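Local coordinates for uncharacterized protein MTH_862 (Methanothermobacter thermautotrophicus, PDB 2R47) that is of unknown function but belongs to the archaeal DUF2124 family, forms a two-chain assembly and carries an oxidised cysteine, at residues A[7-12]-A[142-147]; A[17-22]-A[121-126]; A[55-60]-A[107-112]; A[88-93]-A[136-141]. All coordinates share one frame; numbering follows the deposited sequence.

Overall arrangement
All four contacts are largely apolar between their segments, and no hydrogen bond crosses any of them. Each involves a strand of one mixed sheet, met by a helix, a loop or, in contact 1, strand 4-10. Contacts 1 and 2 share helix 11-22 and touch through the salt bridge from K7 to E21 and through the neighbouring strands 118-125 and 142-154. Contact 4 uses the next strand, 88-91, and meets contact 3 where I57 packs on L88. Contacts 1, 2 and 4 are buried. Contact 3 is partly so, with a charged pair on its helix. Contact 1 differs in lying where the sheet passes into the second subunit, and a sulfate sits at its helix start.

Contact 1. Residues A[7-12]-A[142-147]; sequences KEFRGI and CVINAD. With SO4 (sulfate ion), chain F.
F9 meets I144, N145 and A146 with the outer end of its ring: the touches on I144 and A146 are apolar, and that on N145 is to its backbone O. CE2 of F9 lies 3.8 Å from CG2 of I144, and the two side chains cross at about a right angle. CZ of F9 comes within 4.2 Å of CB of A146 and is 3.7 Å from the backbone O of N145. CG of F9 stands between its backbone N and carbonyl carbon (chi1 61°), and this turn carries the ring to segment 142-147. The ring also stacks with that of H15. An alanine in place of F9 would remove the ring and would probably leave a gap beside I144 and A146, with H15 deprived of its stacking partner.

No hydrogen bond crosses between the two segments. A sulfate, probably from the crystallisation liquor, accepts a hydrogen bond from N of I12 to its O2 (3.0 Å, 143° at the hydrogen). K13 N gives it another. The backbone angles of G11 would press a CB against the carbonyl O of R10, and a CB would also run into the sulfate. OD1 of N145 is taken by the backbone N of D127.

This is thus an apolar side-chain contact between two strands that do not pair with each other here but each pair with the second subunit.

Contact 2. Residues A[17-22]-A[121-126]; sequences GVFREA and MGLCYM
F19 on the helix and M121 on the strand cross at a slant, and the methyl end of the methionine does the touching. CE of M121 lies 3.7 Å from CE1 of F19. The thioether bends at its last torsion (chi3 37°), which turns this methyl up to the ring. CE of M121 is also 4.0 Å from CB of A22, one helical turn on, and SD of M121 is 4.1 Å from that CB. The methyl is therefore shared between the aromatic ring and the small alanine. L123 comes to F19 differently. Its side chain runs at about a right angle to the phenylalanine, and CD1 of L123 reaches F19 CD1 at 4.1 Å. CG of F19 is placed anti to the backbone N (chi1 -177°), and the ring leans from the helix toward the strand. F45 of helix 40-48 meets the F19 ring edge-to-face, and V89 of the adjoining strand 88-91 also touches it. The helix and strand axes are 11.5 Å apart and run nearly antiparallel, at 173°. M121 and L123, two residues apart, both direct their side chains to the helix. This is the layered packing of an alpha/beta fold, with helix 11-22 laid on one face of the central sheet.

Contact 3. Residues A[55-60]-A[107-112]; sequences IFIPNT and KKLVED
L109 supplies the helix side of this contact, and it meets I57 and T60 of the other segment. The closer-packed part is at its branched end. CD1 of L109 is 4.0 Å from CG2 of I57, and the two side chains cross at a slant. CD1 of L109 also lies 4.0 Å from the backbone O of T60. CG of L109 is anti to the backbone N (chi1 178°), which extends the side chain from the helix toward the strand end. A32 of the adjacent strand 28-33 and L88 of strand 88-91 beyond it also touch both I57 and L109. T60 forms the edge of this packed part. It meets the helix through CB, which is 4.2 Å from CB of L109, and it also touches D105, V106 and S101.

Helix 103-113 thus packs on the face of the mixed sheet at the C-terminal end of strand 53-58, a helix-on-sheet layer of an alpha/beta fold. The strand ends with P58; N59 directs its side chain away, and T60 lies against the helix.

The outer part is looser. CD2 of L109 is 4.4 Å from O of N59. Further round the helix, the exposed K108 forms a salt bridge one turn along: NZ of K108 is 3.2 Å from OD2 of D112, a weak hydrogen bond. This pair belongs to the helix alone and does not reach segment 55-60.

Contact 4. Residues A[88-93]-A[136-141]; sequences LVLLGG and ELLDFD
Strand 88-91 is an inner strand of the mixed sheet, and here L90 packs against the loop that runs from helix 134-137 to strand 142-154. L90 meets two residues of that loop, L138 and F140. L90 and L138 reach toward each other tip to tip, with CD1 of L90 3.5 Å from CD1 of L138. This is a close methyl-to-methyl approach. F140 comes in at a slant to L90: CE1 of F140 lies 3.9 Å, and its CZ 4.0 Å, from CD1 of L90. One methyl of L90 therefore serves both loop residues. L90 and L138 share the same shape: CG stands beside the backbone N and anti to the carbonyl carbon, and the chain is extended beyond it (chi2 -178° in L90). This straight run sends one methyl of each leucine out to the other.

The sheet belongs to an alpha/beta fold, and the loop lies over the face of it that also bears helix 103-113. V106 of that helix touches L90, while I103 and K107 touch L138. The leucine pair thus sits where strand, helix and loop come together. F140 is held by other neighbours as well. Its ring meets that of F129 with the planes at about 45°, and L120 of strand 118-125 packs on it.

L138 is the first residue after helix 134-137 to leave helical geometry. A weak backbone bond, F140 N to L138 O at 3.5 Å, spans the turn between the two loop residues. Just beyond, OD2 of D141 accepts a hydrogen bond from the backbone N of L120.

Contact 1. Residues A[7-12]-A[142-147]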
loop_
_atom_site.group_PDB
_atom_site.type_symbol
_atom_site.label_atom_id
_atom_site.label_comp_id
_atom_site.label_asym_id
_atom_site.label_seq_id
_atom_site.Cartn_x
_atom_site.Cartn_y
_atom_site.Cartn_z
ATOM N N LYS A 7 4.645 7.050 -21.006
ATOM C CA LYS A 7 4.801 5.623 -21.242
ATOM C C LYS A 7 3.896 4.793 -20.374
ATOM O O LYS A 7 3.294 5.315 -19.442
ATOM C CB LYS A 7 6.216 5.221 -20.922
ATOM C CG LYS A 7 6.627 5.545 -19.521
ATOM C CD LYS A 7 8.095 5.178 -19.395
ATOM C CE LYS A 7 8.661 5.596 -18.078
ATOM N NZ LYS A 7 10.113 5.210 -18.081
ATOM N N GLU A 8 3.863 3.495 -20.646
ATOM C CA GLU A 8 3.006 2.571 -19.885
ATOM C C GLU A 8 3.874 1.664 -19.035
ATOM O O GLU A 8 5.050 1.442 -19.344
ATOM C CB GLU A 8 2.155 1.691 -20.823
ATOM C CG GLU A 8 1.264 2.461 -21.769
ATOM C CD GLU A 8 0.357 1.548 -22.630
ATOM O OE1 GLU A 8 0.271 0.319 -22.339
ATOM O OE2 GLU A 8 -0.268 2.077 -23.593
ATOM N N PHE A 9 3.292 1.096 -17.982
ATOM C CA PHE A 9 4.012 0.144 -17.169
ATOM C C PHE A 9 3.036 -0.926 -16.720
ATOM O O PHE A 9 1.816 -0.726 -16.770
ATOM C CB PHE A 9 4.700 0.801 -15.951
ATOM C CG PHE A 9 3.750 1.479 -15.003
ATOM C CD1 PHE A 9 3.128 0.746 -13.956
ATOM C CD2 PHE A 9 3.432 2.840 -15.179
ATOM C CE1 PHE A 9 2.217 1.391 -13.080
ATOM C CE2 PHE A 9 2.514 3.496 -14.310
ATOM C CZ PHE A 9 1.920 2.774 -13.265
ATOM N N ARG A 10 3.584 -2.030 -16.234
ATOM C CA ARG A 10 2.775 -3.151 -15.779
ATOM C C ARG A 10 3.467 -3.812 -14.598
ATOM O O ARG A 10 4.687 -4.029 -14.602
ATOM C CB ARG A 10 2.584 -4.130 -16.944
ATOM C CG ARG A 10 1.756 -5.335 -16.580
ATOM C CD ARG A 10 1.211 -6.020 -17.829
ATOM N NE ARG A 10 0.531 -7.276 -17.522
ATOM C CZ ARG A 10 -0.590 -7.418 -16.799
ATOM N NH1 ARG A 10 -1.196 -6.376 -16.193
ATOM N NH2 ARG A 10 -1.088 -8.638 -16.637
ATOM N N GLY A 11 2.680 -4.119 -13.578
ATOM C CA GLY A 11 3.174 -4.767 -12.376
ATOM C C GLY A 11 3.716 -3.799 -11.346
ATOM O O GLY A 11 4.066 -2.660 -11.690
ATOM N N ILE A 12 3.842 -4.280 -10.101
ATOM C CA ILE A 12 4.383 -3.495 -8.971
ATOM C C ILE A 12 5.838 -3.104 -9.172
ATOM O O ILE A 12 6.221 -1.980 -8.919
ATOM C CB ILE A 12 4.291 -4.277 -7.618
ATOM C CG1 ILE A 12 2.838 -4.685 -7.313
ATOM C CG2 ILE A 12 4.788 -3.389 -6.448
ATOM C CD1 ILE A 12 1.941 -3.525 -6.974
ATOM N N CYS A 142 4.313 15.830 -13.179
ATOM C CA CYS A 142 4.311 14.428 -13.587
ATOM C C CYS A 142 3.189 13.753 -12.810
ATOM O O CYS A 142 3.028 14.038 -11.629
ATOM C CB CYS A 142 5.680 13.739 -13.255
ATOM S SG CYS A 142 5.737 11.904 -13.442
ATOM N N VAL A 143 2.440 12.852 -13.445
ATOM C CA VAL A 143 1.434 12.085 -12.722
ATOM C C VAL A 143 1.707 10.623 -13.062
ATOM O O VAL A 143 1.970 10.307 -14.210
ATOM C CB VAL A 143 -0.060 12.479 -13.121
ATOM C CG1 VAL A 143 -1.074 11.401 -12.612
ATOM C CG2 VAL A 143 -0.404 13.864 -12.522
ATOM N N ILE A 144 1.650 9.743 -12.075
ATOM C CA ILE A 144 1.723 8.331 -12.330
ATOM C C ILE A 144 0.379 7.761 -11.887
ATOM O O ILE A 144 -0.021 7.959 -10.748
ATOM C CB ILE A 144 2.866 7.690 -11.502
ATOM C CG1 ILE A 144 4.217 8.232 -12.004
ATOM C CG2 ILE A 144 2.822 6.153 -11.681
ATOM C CD1 ILE A 144 5.366 8.058 -11.019
ATOM N N ASN A 145 -0.344 7.164 -12.828
ATOM C CA ASN A 145 -1.679 6.637 -12.584
ATOM C C ASN A 145 -1.685 5.130 -12.793
ATOM O O ASN A 145 -1.173 4.667 -13.808
ATOM C CB ASN A 145 -2.689 7.285 -13.534
ATOM C CG ASN A 145 -4.078 6.668 -13.388
ATOM O OD1 ASN A 145 -4.576 6.502 -12.283
ATOM N ND2 ASN A 145 -4.684 6.296 -14.506
ATOM N N ALA A 146 -2.253 4.356 -11.877
ATOM C CA ALA A 146 -2.338 2.904 -12.127
ATOM C C ALA A 146 -3.780 2.413 -12.094
ATOM O O ALA A 146 -4.595 2.954 -11.320
ATOM C CB ALA A 146 -1.546 2.143 -11.060
ATOM N N ASP A 147 -4.089 1.336 -12.836
ATOM C CA ASP A 147 -5.399 0.749 -12.731
ATOM C C ASP A 147 -5.241 -0.615 -12.118
ATOM O O ASP A 147 -4.261 -1.299 -12.379
ATOM C CB ASP A 147 -6.078 0.589 -14.105
ATOM C CG ASP A 147 -6.361 1.929 -14.773
ATOM O OD1 ASP A 147 -6.475 2.955 -14.101
ATOM O OD2 ASP A 147 -6.425 1.961 -15.999
HETATM S S SO4 F . 5.399 -7.475 -10.612
HETATM O O1 SO4 F . 5.833 -8.835 -10.271
HETATM O O2 SO4 F . 4.288 -7.211 -9.659
HETATM O O3 SO4 F . 5.039 -7.406 -12.018
HETATM O O4 SO4 F . 6.447 -6.538 -10.410
#

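Contact 2. Residues A[17-22]-A[121-126]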
loop_
_atom_site.group_PDB
_atom_site.type_symbol
_atom_site.label_atom_id
_atom_site.label_comp_id
_atom_site.label_asym_id
_atom_site.label_seq_id
_atom_site.Cartn_x
_atom_site.Cartn_y
_atom_site.Cartn_z
ATOM N N GLY A 17 9.440 1.420 -10.153
ATOM C CA GLY A 17 10.524 1.891 -11.037
ATOM C C GLY A 17 10.289 3.216 -11.738
ATOM O O GLY A 17 11.194 4.079 -11.783
ATOM N N VAL A 18 9.087 3.409 -12.285
ATOM C CA VAL A 18 8.790 4.706 -12.942
ATOM C C VAL A 18 8.763 5.840 -11.920
ATOM O O VAL A 18 9.084 6.978 -12.243
ATOM C CB VAL A 18 7.510 4.694 -13.802
ATOM C CG1 VAL A 18 7.627 3.630 -14.906
ATOM C CG2 VAL A 18 6.244 4.470 -12.938
ATOM N N PHE A 19 8.389 5.534 -10.678
ATOM C CA PHE A 19 8.463 6.538 -9.610
ATOM C C PHE A 19 9.937 6.853 -9.315
ATOM O O PHE A 19 10.342 8.044 -9.266
ATOM C CB PHE A 19 7.721 6.070 -8.323
ATOM C CG PHE A 19 7.723 7.132 -7.223
ATOM C CD1 PHE A 19 6.950 8.287 -7.356
ATOM C CD2 PHE A 19 8.574 7.001 -6.127
ATOM C CE1 PHE A 19 6.994 9.304 -6.361
ATOM C CE2 PHE A 19 8.630 8.009 -5.155
ATOM C CZ PHE A 19 7.809 9.116 -5.253
ATOM N N ARG A 20 10.756 5.819 -9.139
ATOM C CA ARG A 20 12.181 6.051 -8.892
ATOM C C ARG A 20 12.802 6.927 -9.965
ATOM O O ARG A 20 13.591 7.794 -9.650
ATOM C CB ARG A 20 12.952 4.736 -8.887
ATOM C CG ARG A 20 12.685 3.919 -7.654
ATOM C CD ARG A 20 13.786 2.832 -7.444
ATOM N NE ARG A 20 13.197 1.777 -6.623
ATOM C CZ ARG A 20 12.596 0.690 -7.094
ATOM N NH1 ARG A 20 12.574 0.436 -8.401
ATOM N NH2 ARG A 20 12.047 -0.185 -6.231
ATOM N N GLU A 21 12.420 6.690 -11.219
ATOM C CA GLU A 21 12.900 7.478 -12.357
ATOM C C GLU A 21 12.417 8.916 -12.265
ATOM O O GLU A 21 13.213 9.851 -12.486
ATOM C CB GLU A 21 12.367 6.861 -13.648
ATOM C CG GLU A 21 13.023 5.560 -13.997
ATOM C CD GLU A 21 12.365 4.888 -15.194
ATOM O OE1 GLU A 21 11.317 5.359 -15.714
ATOM O OE2 GLU A 21 12.908 3.857 -15.618
ATOM N N ALA A 22 11.126 9.090 -11.955
ATOM C CA ALA A 22 10.513 10.415 -11.842
ATOM C C ALA A 22 11.221 11.279 -10.773
ATOM O O ALA A 22 11.406 12.457 -10.982
ATOM C CB ALA A 22 8.993 10.306 -11.575
ATOM N N MET A 121 3.989 16.445 -8.163
ATOM C CA MET A 121 3.574 15.181 -8.739
ATOM C C MET A 121 2.268 14.665 -8.148
ATOM O O MET A 121 1.884 15.041 -7.044
ATOM C CB MET A 121 4.658 14.122 -8.502
ATOM C CG MET A 121 5.903 14.371 -9.320
ATOM S SD MET A 121 7.109 13.027 -9.201
ATOM C CE MET A 121 6.029 11.555 -9.131
ATOM N N GLY A 122 1.604 13.807 -8.910
ATOM C CA GLY A 122 0.499 13.032 -8.399
ATOM C C GLY A 122 0.689 11.547 -8.598
ATOM O O GLY A 122 1.162 11.075 -9.651
ATOM N N LEU A 123 0.266 10.783 -7.616
ATOM C CA LEU A 123 0.332 9.347 -7.733
ATOM C C LEU A 123 -1.077 8.905 -7.388
ATOM O O LEU A 123 -1.563 9.189 -6.299
ATOM C CB LEU A 123 1.317 8.848 -6.684
ATOM C CG LEU A 123 2.083 7.559 -6.786
ATOM C CD1 LEU A 123 2.954 7.582 -8.037
ATOM C CD2 LEU A 123 2.987 7.478 -5.505
ATOM N N CYS A 124 -1.789 8.282 -8.328
ATOM C CA CYS A 124 -3.168 7.913 -8.026
ATOM C C CYS A 124 -3.558 6.597 -8.722
ATOM O O CYS A 124 -2.768 6.013 -9.464
ATOM C CB CYS A 124 -4.134 9.054 -8.441
ATOM S SG CYS A 124 -4.122 9.434 -10.213
ATOM N N TYR A 125 -4.777 6.137 -8.437
ATOM C CA TYR A 125 -5.313 4.953 -9.043
ATOM C C TYR A 125 -6.592 5.337 -9.770
ATOM O O TYR A 125 -7.296 6.260 -9.346
ATOM C CB TYR A 125 -5.581 3.860 -8.013
ATOM C CG TYR A 125 -4.298 3.338 -7.403
ATOM C CD1 TYR A 125 -3.667 2.181 -7.896
ATOM C CD2 TYR A 125 -3.670 4.058 -6.383
ATOM C CE1 TYR A 125 -2.462 1.731 -7.325
ATOM C CE2 TYR A 125 -2.449 3.641 -5.845
ATOM C CZ TYR A 125 -1.846 2.485 -6.315
ATOM O OH TYR A 125 -0.643 2.134 -5.718
ATOM N N MET A 126 -6.898 4.585 -10.824
ATOM C CA MET A 126 -8.158 4.698 -11.560
ATOM C C MET A 126 -8.389 6.115 -12.075
ATOM O O MET A 126 -9.544 6.576 -12.122
ATOM C CB MET A 126 -9.351 4.223 -10.687
ATOM C CG MET A 126 -9.119 2.842 -10.052
ATOM S SD MET A 126 -8.634 1.529 -11.181
ATOM C CE MET A 126 -10.222 1.222 -11.982
#

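Contact 3. Residues A[55-60]-A[107-112]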
loop_
_atom_site.group_PDB
_atom_site.type_symbol
_atom_site.label_atom_id
_atom_site.label_comp_id
_atom_site.label_asym_id
_atom_site.label_seq_id
_atom_site.Cartn_x
_atom_site.Cartn_y
_atom_site.Cartn_z
ATOM N N ILE A 55 8.866 12.376 3.845
ATOM C CA ILE A 55 7.865 12.674 4.878
ATOM C C ILE A 55 6.436 12.403 4.386
ATOM O O ILE A 55 6.172 12.404 3.165
ATOM C CB ILE A 55 7.928 14.169 5.370
ATOM C CG1 ILE A 55 7.513 15.136 4.250
ATOM C CG2 ILE A 55 9.362 14.576 5.910
ATOM C CD1 ILE A 55 7.521 16.672 4.702
ATOM N N PHE A 56 5.513 12.222 5.350
ATOM C CA PHE A 56 4.081 11.991 5.033
ATOM C C PHE A 56 3.321 13.169 5.618
ATOM O O PHE A 56 3.468 13.463 6.815
ATOM C CB PHE A 56 3.576 10.716 5.666
ATOM C CG PHE A 56 2.065 10.551 5.523
ATOM C CD1 PHE A 56 1.511 10.414 4.237
ATOM C CD2 PHE A 56 1.220 10.615 6.629
ATOM C CE1 PHE A 56 0.135 10.309 4.047
ATOM C CE2 PHE A 56 -0.174 10.518 6.454
ATOM C CZ PHE A 56 -0.710 10.378 5.172
ATOM N N ILE A 57 2.543 13.830 4.774
ATOM C CA ILE A 57 1.747 14.982 5.174
ATOM C C ILE A 57 0.303 14.498 5.213
ATOM O O ILE A 57 -0.217 14.105 4.187
ATOM C CB ILE A 57 1.904 16.115 4.139
ATOM C CG1 ILE A 57 3.361 16.623 4.087
ATOM C CG2 ILE A 57 0.878 17.270 4.375
ATOM C CD1 ILE A 57 3.649 17.292 2.742
ATOM N N PRO A 58 -0.328 14.513 6.399
ATOM C CA PRO A 58 -1.713 14.093 6.486
ATOM C C PRO A 58 -2.665 15.177 5.964
ATOM O O PRO A 58 -2.641 16.331 6.417
ATOM C CB PRO A 58 -1.903 13.828 7.982
ATOM C CG PRO A 58 -1.007 14.848 8.665
ATOM C CD PRO A 58 0.218 14.908 7.726
ATOM N N ASN A 59 -3.517 14.785 5.020
ATOM C CA ASN A 59 -4.436 15.708 4.358
ATOM C C ASN A 59 -3.648 16.869 3.784
ATOM O O ASN A 59 -2.792 16.644 2.972
ATOM C CB ASN A 59 -5.554 16.132 5.331
ATOM C CG ASN A 59 -6.430 14.956 5.727
ATOM O OD1 ASN A 59 -6.962 14.255 4.869
ATOM N ND2 ASN A 59 -6.493 14.675 7.010
ATOM N N THR A 60 -3.938 18.121 4.174
ATOM C CA THR A 60 -3.097 19.219 3.673
ATOM C C THR A 60 -2.405 19.931 4.859
ATOM O O THR A 60 -2.073 21.103 4.778
ATOM C CB THR A 60 -3.901 20.221 2.803
ATOM O OG1 THR A 60 -4.987 20.747 3.578
ATOM C CG2 THR A 60 -4.472 19.530 1.551
ATOM N N LYS A 107 -3.749 24.014 -2.848
ATOM C CA LYS A 107 -2.832 24.992 -3.418
ATOM C C LYS A 107 -1.981 25.661 -2.351
ATOM O O LYS A 107 -0.829 26.036 -2.613
ATOM C CB LYS A 107 -3.580 26.046 -4.222
ATOM C CG LYS A 107 -4.246 25.543 -5.461
ATOM C CD LYS A 107 -5.061 26.732 -5.989
ATOM C CE LYS A 107 -5.806 26.422 -7.218
ATOM N NZ LYS A 107 -6.753 27.560 -7.495
ATOM N N LYS A 108 -2.548 25.842 -1.159
ATOM C CA LYS A 108 -1.778 26.424 -0.052
ATOM C C LYS A 108 -0.699 25.439 0.381
ATOM O O LYS A 108 0.405 25.837 0.730
ATOM C CB LYS A 108 -2.673 26.736 1.145
ATOM C CG LYS A 108 -1.900 27.331 2.317
ATOM C CD LYS A 108 -1.541 28.798 2.052
ATOM C CE LYS A 108 -0.722 29.405 3.202
ATOM N NZ LYS A 108 -1.123 28.847 4.537
ATOM N N LEU A 109 -1.034 24.155 0.399
ATOM C CA LEU A 109 -0.021 23.110 0.689
ATOM C C LEU A 109 1.126 23.179 -0.293
ATOM O O LEU A 109 2.286 23.072 0.092
ATOM C CB LEU A 109 -0.636 21.712 0.635
ATOM C CG LEU A 109 0.382 20.600 0.885
ATOM C CD1 LEU A 109 0.993 20.655 2.318
ATOM C CD2 LEU A 109 -0.227 19.229 0.592
ATOM N N VAL A 110 0.793 23.336 -1.577
ATOM C CA VAL A 110 1.818 23.357 -2.603
ATOM C C VAL A 110 2.693 24.582 -2.358
ATOM O O VAL A 110 3.916 24.502 -2.420
ATOM C CB VAL A 110 1.216 23.314 -4.016
ATOM C CG1 VAL A 110 2.336 23.469 -5.076
ATOM C CG2 VAL A 110 0.466 21.980 -4.225
ATOM N N GLU A 111 2.062 25.715 -2.040
ATOM C CA GLU A 111 2.797 26.931 -1.745
ATOM C C GLU A 111 3.712 26.769 -0.555
ATOM O O GLU A 111 4.869 27.244 -0.578
ATOM C CB GLU A 111 1.820 28.075 -1.464
ATOM C CG GLU A 111 2.515 29.421 -1.304
ATOM C CD GLU A 111 3.268 29.845 -2.570
ATOM O OE1 GLU A 111 2.895 29.364 -3.673
ATOM O OE2 GLU A 111 4.219 30.666 -2.463
ATOM N N ASP A 112 3.217 26.115 0.495
ATOM C CA ASP A 112 3.984 25.986 1.737
ATOM C C ASP A 112 5.052 24.881 1.767
ATOM O O ASP A 112 6.144 25.071 2.328
ATOM C CB ASP A 112 3.041 25.753 2.928
ATOM C CG ASP A 112 2.171 26.975 3.266
ATOM O OD1 ASP A 112 2.397 28.112 2.762
ATOM O OD2 ASP A 112 1.221 26.766 4.049
#

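Contact 4. Residues A[88-93]-A[136-141]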
loop_
_atom_site.group_PDB
_atom_site.type_symbol
_atom_site.label_atom_id
_atom_site.label_comp_id
_atom_site.label_asym_id
_atom_site.label_seq_id
_atom_site.Cartn_x
_atom_site.Cartn_y
_atom_site.Cartn_z
ATOM N N LEU A 88 6.833 17.265 -4.243
ATOM C CA LEU A 88 5.652 17.056 -3.445
ATOM C C LEU A 88 4.747 16.121 -4.231
ATOM O O LEU A 88 4.356 16.441 -5.336
ATOM C CB LEU A 88 4.947 18.378 -3.138
ATOM C CG LEU A 88 3.642 18.279 -2.326
ATOM C CD1 LEU A 88 3.737 17.508 -0.991
ATOM C CD2 LEU A 88 3.063 19.713 -2.126
ATOM N N VAL A 89 4.398 14.974 -3.634
ATOM C CA VAL A 89 3.581 13.986 -4.301
ATOM C C VAL A 89 2.187 14.024 -3.654
ATOM O O VAL A 89 2.003 13.669 -2.459
ATOM C CB VAL A 89 4.215 12.529 -4.195
ATOM C CG1 VAL A 89 3.310 11.498 -4.946
ATOM C CG2 VAL A 89 5.716 12.524 -4.668
ATOM N N LEU A 90 1.200 14.451 -4.427
ATOM C CA LEU A 90 -0.195 14.410 -3.967
ATOM C C LEU A 90 -0.745 13.013 -4.264
ATOM O O LEU A 90 -0.610 12.510 -5.402
ATOM C CB LEU A 90 -1.042 15.451 -4.716
ATOM C CG LEU A 90 -0.505 16.897 -4.613
ATOM C CD1 LEU A 90 -1.517 17.877 -5.404
ATOM C CD2 LEU A 90 -0.264 17.294 -3.155
ATOM N N LEU A 91 -1.400 12.422 -3.270
ATOM C CA LEU A 91 -2.024 11.105 -3.405
ATOM C C LEU A 91 -3.481 11.250 -3.792
ATOM O O LEU A 91 -4.144 12.254 -3.429
ATOM C CB LEU A 91 -1.801 10.276 -2.106
ATOM C CG LEU A 91 -0.281 10.118 -1.839
ATOM C CD1 LEU A 91 -0.064 9.437 -0.465
ATOM C CD2 LEU A 91 0.444 9.285 -2.907
ATOM N N GLY A 92 -3.988 10.277 -4.573
ATOM C CA GLY A 92 -5.310 10.402 -5.151
ATOM C C GLY A 92 -6.482 10.680 -4.206
ATOM O O GLY A 92 -7.448 11.359 -4.594
ATOM N N GLY A 93 -6.417 10.138 -2.997
ATOM C CA GLY A 93 -7.460 10.332 -1.988
ATOM C C GLY A 93 -7.738 11.794 -1.718
ATOM O O GLY A 93 -8.866 12.147 -1.349
ATOM N N GLU A 136 -6.701 20.451 -14.710
ATOM C CA GLU A 136 -7.010 21.842 -15.078
ATOM C C GLU A 136 -6.839 22.817 -13.912
ATOM O O GLU A 136 -6.588 23.991 -14.135
ATOM C CB GLU A 136 -8.393 21.947 -15.725
ATOM C CG GLU A 136 -8.508 21.047 -16.951
ATOM C CD GLU A 136 -9.661 21.423 -17.867
ATOM O OE1 GLU A 136 -10.021 22.621 -17.917
ATOM O OE2 GLU A 136 -10.195 20.522 -18.554
ATOM N N LEU A 137 -6.944 22.322 -12.683
ATOM C CA LEU A 137 -6.921 23.159 -11.486
ATOM C C LEU A 137 -5.531 23.309 -10.921
ATOM O O LEU A 137 -5.271 24.294 -10.253
ATOM C CB LEU A 137 -7.851 22.609 -10.384
ATOM C CG LEU A 137 -9.326 22.340 -10.760
ATOM C CD1 LEU A 137 -10.036 21.946 -9.520
ATOM C CD2 LEU A 137 -9.967 23.540 -11.366
ATOM N N LEU A 138 -4.666 22.304 -11.143
ATOM C CA LEU A 138 -3.262 22.283 -10.626
ATOM C C LEU A 138 -2.270 22.143 -11.787
ATOM O O LEU A 138 -2.620 21.636 -12.822
ATOM C CB LEU A 138 -3.044 21.106 -9.671
ATOM C CG LEU A 138 -3.872 21.004 -8.402
ATOM C CD1 LEU A 138 -3.519 19.779 -7.566
ATOM C CD2 LEU A 138 -3.689 22.286 -7.575
ATOM N N ASP A 139 -1.031 22.580 -11.615
ATOM C CA ASP A 139 -0.012 22.431 -12.646
ATOM C C ASP A 139 0.905 21.254 -12.259
ATOM O O ASP A 139 1.993 21.471 -11.677
ATOM C CB ASP A 139 0.785 23.739 -12.768
ATOM C CG ASP A 139 1.903 23.667 -13.804
ATOM O OD1 ASP A 139 1.833 22.848 -14.724
ATOM O OD2 ASP A 139 2.867 24.449 -13.698
ATOM N N PHE A 140 0.456 20.027 -12.518
ATOM C CA PHE A 140 1.314 18.849 -12.241
ATOM C C PHE A 140 2.510 18.800 -13.202
ATOM O O PHE A 140 2.337 18.979 -14.423
ATOM C CB PHE A 140 0.525 17.535 -12.394
ATOM C CG PHE A 140 -0.392 17.244 -11.272
ATOM C CD1 PHE A 140 0.102 16.808 -10.044
ATOM C CD2 PHE A 140 -1.785 17.303 -11.471
ATOM C CE1 PHE A 140 -0.783 16.482 -8.974
ATOM C CE2 PHE A 140 -2.667 16.983 -10.440
ATOM C CZ PHE A 140 -2.171 16.575 -9.179
ATOM N N ASP A 141 3.702 18.519 -12.661
ATOM C CA ASP A 141 4.831 18.193 -13.517
ATOM C C ASP A 141 4.824 16.757 -14.000
ATOM O O ASP A 141 5.265 16.466 -15.103
ATOM C CB ASP A 141 6.163 18.516 -12.823
ATOM C CG ASP A 141 6.294 20.000 -12.517
ATOM O OD1 ASP A 141 6.338 20.802 -13.469
ATOM O OD2 ASP A 141 6.306 20.371 -11.334
#